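Side-chain contacts in putative aspartate aminotransferase (Thermus thermophilus, PDB 1IUG), which binds pyridoxal 5'-phosphate and probably transfers amino groups between amino acids and 2-oxo acids, as a class-V aminotransferase thought to act on aspartate: residues Glu52-Thr57 and Leu213-Glu218; Leu127-Thr132 and Ala138-Leu143. All coordinates share one frame; numbering follows the deposited sequence.

Contact 1 of 2, residues Glu52-Thr57 and Leu213-Glu218; sequences EVLILT and LDLARE
L54 sends its CD1 methyl against the branch point of L215, with L54 CD1 3.6 Å from L215 CG, and the two leucines cross obliquely. The same methyl also lies 4.0 Å from L215 CB, so it meets the root of that side chain, not its methyl ends. L54 has CG anti to its carbonyl carbon (chi1 -63°), and its other branch, CD2, comes to 4.2 Å from the backbone C of E218. A single leucine thus reaches from L215 to E218, almost one helical turn. L56, two residues on and on the same side of the strand, adds a looser touch: L56 CD2 is 4.2 Å from E218 CG, the aliphatic part of the glutamate. Strand 52-57 is an outermost strand, within this chain, of the seven-stranded mixed sheet of the large domain of a fold-type I aminotransferase, and it runs antiparallel to 193-198. Helix 215-222 packs on one side of it, while V53 and I55 turn to helix 30-47. A66 of helix 60-71 and V196 of the adjacent strand each touch both L56 and L215. At the helix start D214 is the N-cap, its OD1 accepting weak bonds from A216 N, at 2.8 Å, and R217 N. OE1 of the buried E218 is satisfied beyond the apolar layer, accepting from Q222 NE2 and A228 N.

Contact 2 of 2, residues Leu127-Thr132 and Ala138-Leu143; sequences LVHSET and ADLPAL
L140 lays its CD2 methyl over one face of the H129 imidazole, a CH-pi contact 3.6 Å from the ring centroid and 16° off the normal. The methyl is offset toward the rim, with L140 CD2 3.5 Å from H129 CG, and the two side chains cross at about a right angle. CG of H129 is anti to its backbone N (chi1 -164°), which carries the ring over to the start of the helix; there A138 O lies at the ring edge, 3.5 Å from ND1. The other L140 branch faces the strand: CD1 is 3.9 Å from L127 CD1, which also rests on L143 CB at 3.8 Å. An alanine in place of H129 would probably leave L140 CD2 without the flat surface it packs on and open a gap beside A138. Behind this layer, A138 N donates to H129 O at 2.9 Å, in the carbonyl plane, fixing the two backbones just before the N-cap residue D139. M160 and M174 also touch L140. The contact closes the base of a short hairpin, 130-131 with 136-137, between strand 124-128 and helix 140-150; helix 85-96 receives V128, which points away from helix 140-150.

How the contacts relate
Both contacts are buried and set a helix start against the same seven-stranded sheet, yet they occupy different places in it. Contact 1 uses 52-57, an outermost strand within this chain, and joins parts far apart in sequence; contact 2 uses the inner strand 124-128 and the helix that soon follows it, nested within the chain loop that contact 1 closes. Between its segments contact 1 is purely van der Waals, leucine branches on a leucine and on the backbone and aliphatic part of a glutamate, whereas contact 2 adds a backbone hydrogen bond and a methyl over an imidazole. Contact 1 lies away from the annotated sites, but in segment 127-132 T132 OG1 is hydrogen-bonded to O3 of the pyridoxal group carried by the modified lysine at position 185.

Contact 1 of 2, residues Glu52-Thr57 and Leu213-Glu218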
ATOM      1  N   GLU A  52      -3.520 -20.397   3.252  1.00 28.45           N
ATOM      2  CA  GLU A  52      -3.625 -19.354   2.236  1.00 27.87           C
ATOM      3  C   GLU A  52      -2.731 -18.160   2.534  1.00 26.44           C
ATOM      4  O   GLU A  52      -2.471 -17.834   3.690  1.00 27.74           O
ATOM      5  CB  GLU A  52      -5.070 -18.851   2.139  1.00 28.29           C
ATOM      6  CG  GLU A  52      -6.123 -19.913   1.851  1.00 30.54           C
ATOM      7  CD  GLU A  52      -6.081 -20.446   0.427  1.00 33.82           C
ATOM      8  OE1 GLU A  52      -5.478 -19.802  -0.459  1.00 32.45           O
ATOM      9  OE2 GLU A  52      -6.671 -21.520   0.189  1.00 38.14           O
ATOM     10  N   VAL A  53      -2.256 -17.517   1.478  1.00 25.11           N
ATOM     11  CA  VAL A  53      -1.427 -16.331   1.623  1.00 25.31           C
ATOM     12  C   VAL A  53      -2.184 -15.184   0.965  1.00 25.26           C
ATOM     13  O   VAL A  53      -2.636 -15.298  -0.178  1.00 25.49           O
ATOM     14  CB  VAL A  53      -0.041 -16.492   0.957  1.00 26.16           C
ATOM     15  CG1 VAL A  53       0.815 -15.258   1.241  1.00 23.82           C
ATOM     16  CG2 VAL A  53       0.656 -17.748   1.477  1.00 23.89           C
ATOM     17  N   LEU A  54      -2.393 -14.113   1.722  1.00 23.07           N
ATOM     18  CA  LEU A  54      -3.099 -12.945   1.212  1.00 22.87           C
ATOM     19  C   LEU A  54      -2.120 -11.824   0.858  1.00 23.56           C
ATOM     20  O   LEU A  54      -1.171 -11.558   1.600  1.00 23.07           O
ATOM     21  CB  LEU A  54      -4.119 -12.456   2.242  1.00 21.22           C
ATOM     22  CG  LEU A  54      -5.240 -13.450   2.569  1.00 22.47           C
ATOM     23  CD1 LEU A  54      -6.109 -12.919   3.692  1.00 23.06           C
ATOM     24  CD2 LEU A  54      -6.069 -13.726   1.324  1.00 20.58           C
ATOM     25  N   ILE A  55      -2.336 -11.212  -0.304  1.00 21.96           N
ATOM     26  CA  ILE A  55      -1.506 -10.114  -0.781  1.00 21.90           C
ATOM     27  C   ILE A  55      -2.194  -8.790  -0.459  1.00 23.82           C
ATOM     28  O   ILE A  55      -3.312  -8.532  -0.914  1.00 23.95           O
ATOM     29  CB  ILE A  55      -1.288 -10.198  -2.301  1.00 21.99           C
ATOM     30  CG1 ILE A  55      -0.632 -11.536  -2.662  1.00 19.78           C
ATOM     31  CG2 ILE A  55      -0.453  -9.014  -2.785  1.00 16.43           C
ATOM     32  CD1 ILE A  55      -0.363 -11.705  -4.137  1.00 19.59           C
ATOM     33  N   LEU A  56      -1.526  -7.961   0.338  1.00 23.73           N
ATOM     34  CA  LEU A  56      -2.070  -6.663   0.734  1.00 23.17           C
ATOM     35  C   LEU A  56      -1.234  -5.534   0.155  1.00 22.76           C
ATOM     36  O   LEU A  56      -0.006  -5.625   0.091  1.00 22.91           O
ATOM     37  CB  LEU A  56      -2.088  -6.535   2.259  1.00 22.63           C
ATOM     38  CG  LEU A  56      -2.777  -7.637   3.073  1.00 25.13           C
ATOM     39  CD1 LEU A  56      -2.688  -7.285   4.543  1.00 26.09           C
ATOM     40  CD2 LEU A  56      -4.228  -7.806   2.657  1.00 22.37           C
ATOM     41  N   THR A  57      -1.903  -4.473  -0.271  1.00 22.96           N
ATOM     42  CA  THR A  57      -1.211  -3.325  -0.830  1.00 22.15           C
ATOM     43  C   THR A  57      -0.878  -2.373   0.314  1.00 22.96           C
ATOM     44  O   THR A  57      -1.755  -1.712   0.870  1.00 23.41           O
ATOM     45  CB  THR A  57      -2.058  -2.648  -1.928  1.00 23.03           C
ATOM     46  OG1 THR A  57      -2.239  -3.574  -3.007  1.00 22.04           O
ATOM     47  CG2 THR A  57      -1.363  -1.397  -2.463  1.00 19.06           C
ATOM     48  N   LEU A 213      -8.337  -3.592   6.036  1.00 25.76           N
ATOM     49  CA  LEU A 213      -7.592  -4.804   6.348  1.00 26.22           C
ATOM     50  C   LEU A 213      -8.402  -5.991   6.894  1.00 26.46           C
ATOM     51  O   LEU A 213      -7.885  -6.848   7.617  1.00 26.25           O
ATOM     52  CB  LEU A 213      -6.369  -4.464   7.215  1.00 27.04           C
ATOM     53  CG  LEU A 213      -6.362  -4.320   8.738  1.00 31.27           C
ATOM     54  CD1 LEU A 213      -5.231  -3.360   9.111  1.00 27.78           C
ATOM     55  CD2 LEU A 213      -7.685  -3.823   9.277  1.00 31.12           C
ATOM     56  N   ASP A 214      -9.678  -6.035   6.526  1.00 26.45           N
ATOM     57  CA  ASP A 214     -10.579  -7.127   6.899  1.00 27.42           C
ATOM     58  C   ASP A 214     -10.116  -8.303   6.021  1.00 26.81           C
ATOM     59  O   ASP A 214     -10.248  -8.262   4.798  1.00 25.62           O
ATOM     60  CB  ASP A 214     -12.020  -6.722   6.545  1.00 29.36           C
ATOM     61  CG  ASP A 214     -13.057  -7.805   6.847  1.00 31.90           C
ATOM     62  OD1 ASP A 214     -12.788  -9.014   6.681  1.00 31.98           O
ATOM     63  OD2 ASP A 214     -14.186  -7.429   7.218  1.00 34.79           O
ATOM     64  N   LEU A 215      -9.552  -9.332   6.645  1.00 26.95           N
ATOM     65  CA  LEU A 215      -9.059 -10.490   5.907  1.00 28.27           C
ATOM     66  C   LEU A 215     -10.144 -11.410   5.357  1.00 28.67           C
ATOM     67  O   LEU A 215      -9.906 -12.133   4.389  1.00 29.45           O
ATOM     68  CB  LEU A 215      -8.041 -11.266   6.749  1.00 27.96           C
ATOM     69  CG  LEU A 215      -6.565 -10.857   6.588  1.00 31.02           C
ATOM     70  CD1 LEU A 215      -6.404  -9.364   6.355  1.00 31.96           C
ATOM     71  CD2 LEU A 215      -5.762 -11.310   7.789  1.00 29.47           C
ATOM     72  N   ALA A 216     -11.339 -11.353   5.941  1.00 30.31           N
ATOM     73  CA  ALA A 216     -12.456 -12.174   5.477  1.00 29.58           C
ATOM     74  C   ALA A 216     -12.844 -11.831   4.044  1.00 29.16           C
ATOM     75  O   ALA A 216     -12.994 -12.738   3.217  1.00 28.01           O
ATOM     76  CB  ALA A 216     -13.659 -12.036   6.395  1.00 31.59           C
ATOM     77  N   ARG A 217     -13.042 -10.554   3.716  1.00 31.28           N
ATOM     78  CA  ARG A 217     -13.375 -10.324   2.320  1.00 33.79           C
ATOM     79  C   ARG A 217     -12.230 -10.282   1.322  1.00 31.53           C
ATOM     80  O   ARG A 217     -12.448 -10.401   0.122  1.00 32.92           O
ATOM     81  CB  ARG A 217     -14.570  -9.379   2.052  1.00 38.77           C
ATOM     82  CG  ARG A 217     -14.414  -8.060   1.267  1.00 38.93           C
ATOM     83  CD  ARG A 217     -13.552  -6.995   1.869  1.00 39.75           C
ATOM     84  NE  ARG A 217     -14.461  -5.886   2.188  1.00 37.80           N
ATOM     85  CZ  ARG A 217     -14.458  -5.186   3.320  1.00 37.95           C
ATOM     86  NH1 ARG A 217     -13.573  -5.438   4.272  1.00 39.75           N
ATOM     87  NH2 ARG A 217     -15.420  -4.309   3.553  1.00 39.52           N
ATOM     88  N   GLU A 218     -11.003 -10.235   1.834  1.00 30.41           N
ATOM     89  CA  GLU A 218      -9.831 -10.302   0.969  1.00 30.63           C
ATOM     90  C   GLU A 218      -9.718 -11.785   0.596  1.00 29.20           C
ATOM     91  O   GLU A 218      -9.522 -12.120  -0.566  1.00 29.27           O
ATOM     92  CB  GLU A 218      -8.553  -9.854   1.690  1.00 28.14           C
ATOM     93  CG  GLU A 218      -8.318  -8.350   1.714  1.00 27.64           C
ATOM     94  CD  GLU A 218      -7.945  -7.753   0.356  1.00 28.43           C
ATOM     95  OE1 GLU A 218      -8.014  -8.449  -0.684  1.00 26.12           O
ATOM     96  OE2 GLU A 218      -7.582  -6.557   0.332  1.00 31.10           O
TER

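Contact 2 of 2, residues Leu127-Thr132 and Ala138-Leu143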
ATOM      1  N   LEU A 127       5.785 -13.388  17.791  1.00 25.90           N
ATOM      2  CA  LEU A 127       7.238 -13.451  17.704  1.00 26.44           C
ATOM      3  C   LEU A 127       7.799 -12.864  16.421  1.00 25.34           C
ATOM      4  O   LEU A 127       7.159 -12.903  15.374  1.00 23.58           O
ATOM      5  CB  LEU A 127       7.695 -14.911  17.802  1.00 27.04           C
ATOM      6  CG  LEU A 127       7.411 -15.698  19.081  1.00 27.76           C
ATOM      7  CD1 LEU A 127       7.573 -17.191  18.801  1.00 28.38           C
ATOM      8  CD2 LEU A 127       8.338 -15.244  20.199  1.00 24.34           C
ATOM      9  N   VAL A 128       9.003 -12.311  16.521  1.00 25.73           N
ATOM     10  CA  VAL A 128       9.702 -11.767  15.367  1.00 25.71           C
ATOM     11  C   VAL A 128      10.808 -12.781  15.072  1.00 25.39           C
ATOM     12  O   VAL A 128      11.709 -12.992  15.890  1.00 25.61           O
ATOM     13  CB  VAL A 128      10.297 -10.366  15.652  1.00 24.42           C
ATOM     14  CG1 VAL A 128      11.156  -9.910  14.485  1.00 22.72           C
ATOM     15  CG2 VAL A 128       9.174  -9.366  15.865  1.00 21.31           C
ATOM     16  N   HIS A 129      10.688 -13.453  13.932  1.00 23.83           N
ATOM     17  CA  HIS A 129      11.644 -14.476  13.520  1.00 24.14           C
ATOM     18  C   HIS A 129      13.053 -13.903  13.365  1.00 23.85           C
ATOM     19  O   HIS A 129      14.000 -14.363  14.008  1.00 23.65           O
ATOM     20  CB  HIS A 129      11.177 -15.129  12.218  1.00 23.36           C
ATOM     21  CG  HIS A 129      11.862 -16.424  11.913  1.00 24.33           C
ATOM     22  ND1 HIS A 129      12.792 -16.990  12.759  1.00 25.33           N
ATOM     23  CD2 HIS A 129      11.748 -17.265  10.861  1.00 23.49           C
ATOM     24  CE1 HIS A 129      13.222 -18.124  12.238  1.00 24.99           C
ATOM     25  NE2 HIS A 129      12.604 -18.314  11.086  1.00 25.89           N
ATOM     26  N   SER A 130      13.180 -12.893  12.514  1.00 22.81           N
ATOM     27  CA  SER A 130      14.454 -12.234  12.281  1.00 23.05           C
ATOM     28  C   SER A 130      14.314 -10.771  12.708  1.00 23.50           C
ATOM     29  O   SER A 130      13.618  -9.988  12.056  1.00 24.21           O
ATOM     30  CB  SER A 130      14.836 -12.342  10.805  1.00 21.61           C
ATOM     31  OG  SER A 130      15.988 -11.571  10.519  1.00 24.89           O
ATOM     32  N   GLU A 131      14.906 -10.438  13.854  1.00 24.77           N
ATOM     33  CA  GLU A 131      14.859  -9.079  14.389  1.00 25.42           C
ATOM     34  C   GLU A 131      15.929  -8.272  13.661  1.00 26.21           C
ATOM     35  O   GLU A 131      17.083  -8.190  14.092  1.00 26.96           O
ATOM     36  CB  GLU A 131      15.096  -9.100  15.909  1.00 24.57           C
ATOM     37  CG  GLU A 131      15.072  -7.731  16.592  1.00 27.01           C
ATOM     38  CD  GLU A 131      13.817  -6.922  16.282  1.00 26.89           C
ATOM     39  OE1 GLU A 131      12.763  -7.173  16.906  1.00 28.01           O
ATOM     40  OE2 GLU A 131      13.888  -6.022  15.418  1.00 27.29           O
ATOM     41  N   THR A 132      15.526  -7.686  12.539  1.00 25.42           N
ATOM     42  CA  THR A 132      16.416  -6.911  11.681  1.00 23.81           C
ATOM     43  C   THR A 132      17.219  -5.802  12.363  1.00 24.43           C
ATOM     44  O   THR A 132      18.360  -5.523  11.969  1.00 24.79           O
ATOM     45  CB  THR A 132      15.639  -6.316  10.497  1.00 23.34           C
ATOM     46  OG1 THR A 132      14.676  -7.276  10.041  1.00 19.88           O
ATOM     47  CG2 THR A 132      16.589  -5.994   9.356  1.00 21.01           C
ATOM     48  N   ALA A 138      15.417 -15.652  16.219  1.00 28.98           N
ATOM     49  CA  ALA A 138      14.745 -16.386  17.286  1.00 30.67           C
ATOM     50  C   ALA A 138      14.532 -17.843  16.886  1.00 31.18           C
ATOM     51  O   ALA A 138      14.381 -18.153  15.702  1.00 31.80           O
ATOM     52  CB  ALA A 138      13.409 -15.731  17.615  1.00 28.97           C
ATOM     53  N   ASP A 139      14.536 -18.733  17.878  1.00 32.46           N
ATOM     54  CA  ASP A 139      14.321 -20.163  17.650  1.00 31.45           C
ATOM     55  C   ASP A 139      12.815 -20.394  17.615  1.00 30.53           C
ATOM     56  O   ASP A 139      12.222 -20.886  18.574  1.00 28.95           O
ATOM     57  CB  ASP A 139      14.958 -20.982  18.777  1.00 35.38           C
ATOM     58  CG  ASP A 139      15.126 -22.455  18.419  1.00 37.12           C
ATOM     59  OD1 ASP A 139      14.459 -22.945  17.478  1.00 38.94           O
ATOM     60  OD2 ASP A 139      15.937 -23.127  19.087  1.00 38.92           O
ATOM     61  N   LEU A 140      12.216 -20.052  16.480  1.00 29.80           N
ATOM     62  CA  LEU A 140      10.781 -20.155  16.268  1.00 31.05           C
ATOM     63  C   LEU A 140      10.098 -21.477  16.630  1.00 31.00           C
ATOM     64  O   LEU A 140       9.137 -21.477  17.398  1.00 31.48           O
ATOM     65  CB  LEU A 140      10.445 -19.763  14.822  1.00 33.23           C
ATOM     66  CG  LEU A 140       9.292 -18.786  14.597  1.00 34.26           C
ATOM     67  CD1 LEU A 140       9.505 -17.525  15.414  1.00 35.25           C
ATOM     68  CD2 LEU A 140       9.208 -18.447  13.122  1.00 33.97           C
ATOM     69  N   PRO A 141      10.582 -22.617  16.095  1.00 31.75           N
ATOM     70  CA  PRO A 141       9.957 -23.909  16.404  1.00 31.86           C
ATOM     71  C   PRO A 141       9.943 -24.235  17.892  1.00 32.29           C
ATOM     72  O   PRO A 141       8.930 -24.692  18.420  1.00 31.69           O
ATOM     73  CB  PRO A 141      10.826 -24.906  15.632  1.00 31.82           C
ATOM     74  CG  PRO A 141      11.362 -24.092  14.496  1.00 32.53           C
ATOM     75  CD  PRO A 141      11.725 -22.808  15.183  1.00 32.43           C
ATOM     76  N   ALA A 142      11.068 -23.988  18.559  1.00 32.11           N
ATOM     77  CA  ALA A 142      11.206 -24.258  19.988  1.00 32.15           C
ATOM     78  C   ALA A 142      10.329 -23.345  20.837  1.00 32.04           C
ATOM     79  O   ALA A 142       9.753 -23.783  21.836  1.00 31.57           O
ATOM     80  CB  ALA A 142      12.667 -24.142  20.414  1.00 30.19           C
ATOM     81  N   LEU A 143      10.228 -22.079  20.441  1.00 31.89           N
ATOM     82  CA  LEU A 143       9.402 -21.126  21.174  1.00 30.61           C
ATOM     83  C   LEU A 143       7.931 -21.465  21.001  1.00 30.03           C
ATOM     84  O   LEU A 143       7.170 -21.470  21.967  1.00 30.21           O
ATOM     85  CB  LEU A 143       9.664 -19.705  20.683  1.00 31.99           C
ATOM     86  CG  LEU A 143      11.042 -19.131  21.009  1.00 31.97           C
ATOM     87  CD1 LEU A 143      11.221 -17.805  20.304  1.00 31.58           C
ATOM     88  CD2 LEU A 143      11.189 -18.971  22.513  1.00 32.63           C
TER